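Local coordinates for protein 11S globulin subunit beta (Cucurbita maxima, PDB 2E9Q) that serves as a seed storage protein, a two-cupin 11S globulin that is laid down as a nutrient reserve and assembles into hexamers, at the interface of chains A and B. Numbering follows the deposited sequence. Chains: chain A/B, 11S globulin subunit beta.

Contact 1: the interface of chains A and B. Residues chain A 438-439, 442-443; chain B 222-225, 228.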
# COMPACT_ATOMS: atom_id res chain seq x y z
N ARG A 438 -7.25 -43.23 5.09
CA ARG A 438 -6.52 -43.19 6.36
C ARG A 438 -5.74 -41.89 6.48
O ARG A 438 -5.57 -41.34 7.57
CB ARG A 438 -5.57 -44.40 6.46
CG ARG A 438 -4.54 -44.31 7.59
CD ARG A 438 -4.29 -45.68 8.24
NE ARG A 438 -3.72 -46.68 7.33
CZ ARG A 438 -2.43 -46.75 6.99
NH1 ARG A 438 -1.56 -45.89 7.48
NH2 ARG A 438 -2.02 -47.70 6.15
N LEU A 439 -5.30 -41.38 5.34
CA LEU A 439 -4.53 -40.14 5.31
C LEU A 439 -5.38 -38.93 5.68
O LEU A 439 -5.02 -38.16 6.58
CB LEU A 439 -3.92 -39.96 3.92
CG LEU A 439 -2.86 -38.88 3.69
CD1 LEU A 439 -3.49 -37.50 3.74
CD2 LEU A 439 -1.76 -39.03 4.72
N GLY A 442 -7.49 -39.73 9.26
CA GLY A 442 -6.72 -40.27 10.37
C GLY A 442 -6.67 -39.36 11.58
O GLY A 442 -6.89 -39.81 12.70
N GLN A 443 -6.37 -38.08 11.37
CA GLN A 443 -6.31 -37.13 12.47
C GLN A 443 -7.70 -36.54 12.70
O GLN A 443 -8.30 -35.95 11.78
CB GLN A 443 -5.33 -35.99 12.16
CG GLN A 443 -5.13 -35.04 13.33
CD GLN A 443 -4.27 -35.63 14.42
OE1 GLN A 443 -4.24 -35.13 15.54
NE2 GLN A 443 -3.56 -36.70 14.08
N PHE B 222 -0.44 -36.55 11.16
CA PHE B 222 -1.51 -37.23 10.42
C PHE B 222 -1.94 -38.56 11.02
O PHE B 222 -2.90 -39.17 10.54
CB PHE B 222 -1.09 -37.47 8.97
CG PHE B 222 -0.85 -36.22 8.19
CD1 PHE B 222 0.26 -35.43 8.43
CD2 PHE B 222 -1.74 -35.84 7.18
CE1 PHE B 222 0.50 -34.29 7.69
CE2 PHE B 222 -1.51 -34.69 6.43
CZ PHE B 222 -0.39 -33.92 6.68
N GLN B 223 -1.24 -39.02 12.05
CA GLN B 223 -1.56 -40.31 12.67
C GLN B 223 -1.43 -41.39 11.61
O GLN B 223 -2.42 -41.97 11.15
CB GLN B 223 -2.97 -40.29 13.25
CG GLN B 223 -3.06 -39.53 14.56
CD GLN B 223 -2.13 -40.10 15.61
OE1 GLN B 223 -2.31 -41.23 16.08
NE2 GLN B 223 -1.11 -39.33 15.99
N ILE B 224 -0.18 -41.63 11.22
CA ILE B 224 0.13 -42.62 10.20
C ILE B 224 1.51 -43.20 10.45
O ILE B 224 2.17 -42.85 11.42
CB ILE B 224 0.10 -41.98 8.80
CG1 ILE B 224 1.00 -40.74 8.78
CG2 ILE B 224 -1.33 -41.61 8.43
CD1 ILE B 224 1.13 -40.09 7.42
N ASP B 225 1.95 -44.08 9.55
CA ASP B 225 3.26 -44.71 9.67
C ASP B 225 4.25 -44.21 8.63
O ASP B 225 3.87 -43.57 7.65
CB ASP B 225 3.12 -46.23 9.53
CG ASP B 225 2.34 -46.64 8.28
OD1 ASP B 225 2.64 -46.13 7.18
OD2 ASP B 225 1.42 -47.47 8.41
N LEU B 228 3.50 -44.38 4.99
CA LEU B 228 2.69 -43.33 4.39
C LEU B 228 3.44 -42.03 4.31
O LEU B 228 3.30 -41.27 3.35
CB LEU B 228 1.40 -43.12 5.19
CG LEU B 228 0.21 -43.85 4.60
CD1 LEU B 228 -1.05 -43.53 5.40
CD2 LEU B 228 0.06 -43.43 3.13

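Contact 2: the interface of chains A and B. Residues chain A 339, 341, 382, 406, 408, 416; chain B 80, 99, 101, 141-142, 144.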
# COMPACT_ATOMS: atom_id res chain seq x y z
N TYR A 339 -0.06 -23.02 7.90
CA TYR A 339 0.62 -21.84 7.43
C TYR A 339 -0.39 -20.70 7.47
O TYR A 339 -1.60 -20.94 7.45
CB TYR A 339 1.15 -22.04 6.01
CG TYR A 339 0.07 -22.23 4.98
CD1 TYR A 339 -0.50 -23.49 4.73
CD2 TYR A 339 -0.38 -21.15 4.22
CE1 TYR A 339 -1.46 -23.65 3.75
CE2 TYR A 339 -1.33 -21.30 3.26
CZ TYR A 339 -1.87 -22.55 3.02
OH TYR A 339 -2.82 -22.65 2.02
N VAL A 341 -2.03 -17.72 5.61
CA VAL A 341 -2.17 -17.28 4.25
C VAL A 341 -2.01 -15.80 4.02
O VAL A 341 -1.62 -15.39 2.93
CB VAL A 341 -3.54 -17.74 3.66
CG1 VAL A 341 -4.28 -18.63 4.67
CG2 VAL A 341 -4.38 -16.55 3.25
N ASN A 382 2.85 -17.83 4.53
CA ASN A 382 2.76 -19.04 3.71
C ASN A 382 3.73 -20.18 4.01
O ASN A 382 3.59 -21.27 3.46
CB ASN A 382 2.87 -18.71 2.22
CG ASN A 382 1.81 -17.74 1.76
OD1 ASN A 382 0.62 -17.94 2.00
ND2 ASN A 382 2.24 -16.68 1.09
N ILE A 406 -5.13 -15.48 9.01
CA ILE A 406 -5.86 -16.70 8.72
C ILE A 406 -4.90 -17.88 8.59
O ILE A 406 -3.97 -17.85 7.77
CB ILE A 406 -6.63 -16.59 7.41
CG1 ILE A 406 -7.57 -15.39 7.44
CG2 ILE A 406 -7.37 -17.90 7.15
CD1 ILE A 406 -8.12 -15.00 6.07
N ASN A 408 -4.35 -21.90 7.71
CA ASN A 408 -4.88 -23.08 7.04
C ASN A 408 -4.18 -24.30 7.62
O ASN A 408 -2.94 -24.34 7.68
CB ASN A 408 -4.62 -23.02 5.53
CG ASN A 408 -5.71 -22.29 4.78
OD1 ASN A 408 -5.73 -22.30 3.55
ND2 ASN A 408 -6.61 -21.66 5.52
N GLN A 416 -6.98 -28.83 4.59
CA GLN A 416 -6.82 -28.90 3.15
C GLN A 416 -6.96 -30.34 2.70
O GLN A 416 -7.57 -30.63 1.68
CB GLN A 416 -5.43 -28.36 2.76
CG GLN A 416 -5.46 -27.24 1.72
CD GLN A 416 -6.11 -25.96 2.23
OE1 GLN A 416 -6.34 -25.03 1.46
NE2 GLN A 416 -6.41 -25.91 3.53
N PHE B 80 -0.34 -23.70 -3.43
CA PHE B 80 -0.77 -22.33 -3.18
C PHE B 80 0.43 -21.41 -3.33
O PHE B 80 1.56 -21.84 -3.13
CB PHE B 80 -1.39 -22.18 -1.78
CG PHE B 80 -0.52 -22.67 -0.65
CD1 PHE B 80 -0.51 -24.01 -0.30
CD2 PHE B 80 0.26 -21.78 0.08
CE1 PHE B 80 0.27 -24.47 0.76
CE2 PHE B 80 1.03 -22.22 1.15
CZ PHE B 80 1.04 -23.57 1.49
N ALA B 99 -10.27 -24.59 -2.23
CA ALA B 99 -10.70 -24.47 -0.85
C ALA B 99 -11.18 -23.12 -0.31
O ALA B 99 -12.33 -23.00 0.13
CB ALA B 99 -9.60 -25.01 0.07
N PRO B 101 -10.02 -20.54 2.58
CA PRO B 101 -10.09 -20.54 4.05
C PRO B 101 -11.35 -20.01 4.70
O PRO B 101 -11.98 -19.06 4.23
CB PRO B 101 -8.85 -19.73 4.45
CG PRO B 101 -8.61 -18.85 3.26
CD PRO B 101 -8.82 -19.81 2.13
N ALA B 141 -4.46 -15.28 -3.19
CA ALA B 141 -3.17 -15.65 -2.63
C ALA B 141 -3.35 -16.53 -1.39
O ALA B 141 -4.24 -16.31 -0.58
CB ALA B 141 -2.39 -14.39 -2.27
N GLY B 142 -2.47 -17.53 -1.24
CA GLY B 142 -2.53 -18.43 -0.10
C GLY B 142 -3.55 -19.55 -0.22
O GLY B 142 -3.66 -20.40 0.65
N SER B 144 -4.92 -22.93 -2.03
CA SER B 144 -4.47 -24.05 -2.85
C SER B 144 -5.56 -24.43 -3.84
O SER B 144 -6.75 -24.33 -3.55
CB SER B 144 -4.12 -25.26 -1.99
OG SER B 144 -5.28 -25.82 -1.40

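Contact 1: the interface of chains A and B
Helix 433-441 of chain A and the A:Gly442-A:Gln443 loop that follows it meet the end of helix 215-222, the loop B:Gln223-B:Asp225 and the start of helix 226-233 of chain B. A helix of one subunit packs here on a helix-loop-helix segment of the next, in an 11S globulin, a bicupin seed storage protein. A:Leu439 has CG anti to the backbone N (chi1 -169°). It lies alongside B:Phe222, pointing the same way, and CD2 of A:Leu439 is 4.0 Å from ring atom CD2 of B:Phe222. The same methyl of A:Leu439 is 4.1 Å from CD1 of B:Ile224, whose chain crosses it obliquely.

A:Arg438 is bent at chi2 and chi3, which carries its guanidinium over B:Leu228. CZ of A:Arg438 is 3.9 Å from the CD1 methyl of B:Leu228. NH1 of A:Arg438 forms a long salt bridge of 3.5 Å to carboxylate OD2 of B:Asp225. The two side chains cross at about a right angle, and their charged planes are 64° apart, so the pairing is not a flat two-pronged one. The other carboxylate oxygen, OD1 of B:Asp225, accepts a hydrogen bond from the backbone N of B:Leu228 at 2.9 Å, nearly along its C-O axis. This bond caps the start of helix 226-233 and holds the carboxylate in place. An alanine at A:Arg438 removes the guanidinium that pairs with B:Asp225 and lies over B:Leu228, and would probably loosen this end of the patch.

Contact 2: the interface of chains A and B
Strand and loop residues of the C-terminal cupin domain of chain A face those of the N-terminal cupin domain of chain B, with A:Gln416 of helix 416-419 joining from one side. The centre is an aromatic stack. A:Tyr339, from strand 338-340, and B:Phe80, from strand 74-81, reach toward each other tip to tip. Both place CG in the crowded position between backbone N and carbonyl carbon. The rings are nearly parallel, with planes 5° apart and centroids 3.8 Å apart. CZ of each ring sits over the centre of the other, so the stack is parallel but displaced along the long axes of the rings.

The phenol OH of A:Tyr339 donates to the backbone O of B:Gly142 at 2.8 Å. The donor stands above the carbonyl plane, 26° out of it. That oxygen lies at the edge of the tyrosine ring, in its plane. The bond and the stack together fix the ring from its tip and one face. The backbone O of A:Asn382 lies in plane at the edge of the B:Phe80 ring, 3.6 Å from CE2. Beside the stack, CB of A:Val341 packs on CA of B:Gly142 at 4.0 Å. CG2 of A:Ile406 meets CB of B:Pro101 at 3.6 Å, the two side chains crossing at about a right angle, though the proline is poorly ordered.

A:Gln416, bent at chi2, turns its amide toward B:Ser144. The hydroxyl OG of B:Ser144 donates to OE1 of A:Gln416 at 3.2 Å, in the carbonyl plane and on a lone pair.

Contacts 1 and 2 lie about 21 Å apart, measured between the centres of their C-alpha atoms. They share no residue, but both join chain A to chain B. In each, chain A contributes residues from the later part of its sequence and chain B from the earlier part. The subunits therefore meet head to tail, and the interface is not an exact two-fold. Contact 1 pairs helices and their loops, whereas contact 2 joins mainly cupin strands and loops. The deposited assembly holds three subunits. Repeated around this trimer, such a join would close a ring. The mature protein is a hexamer.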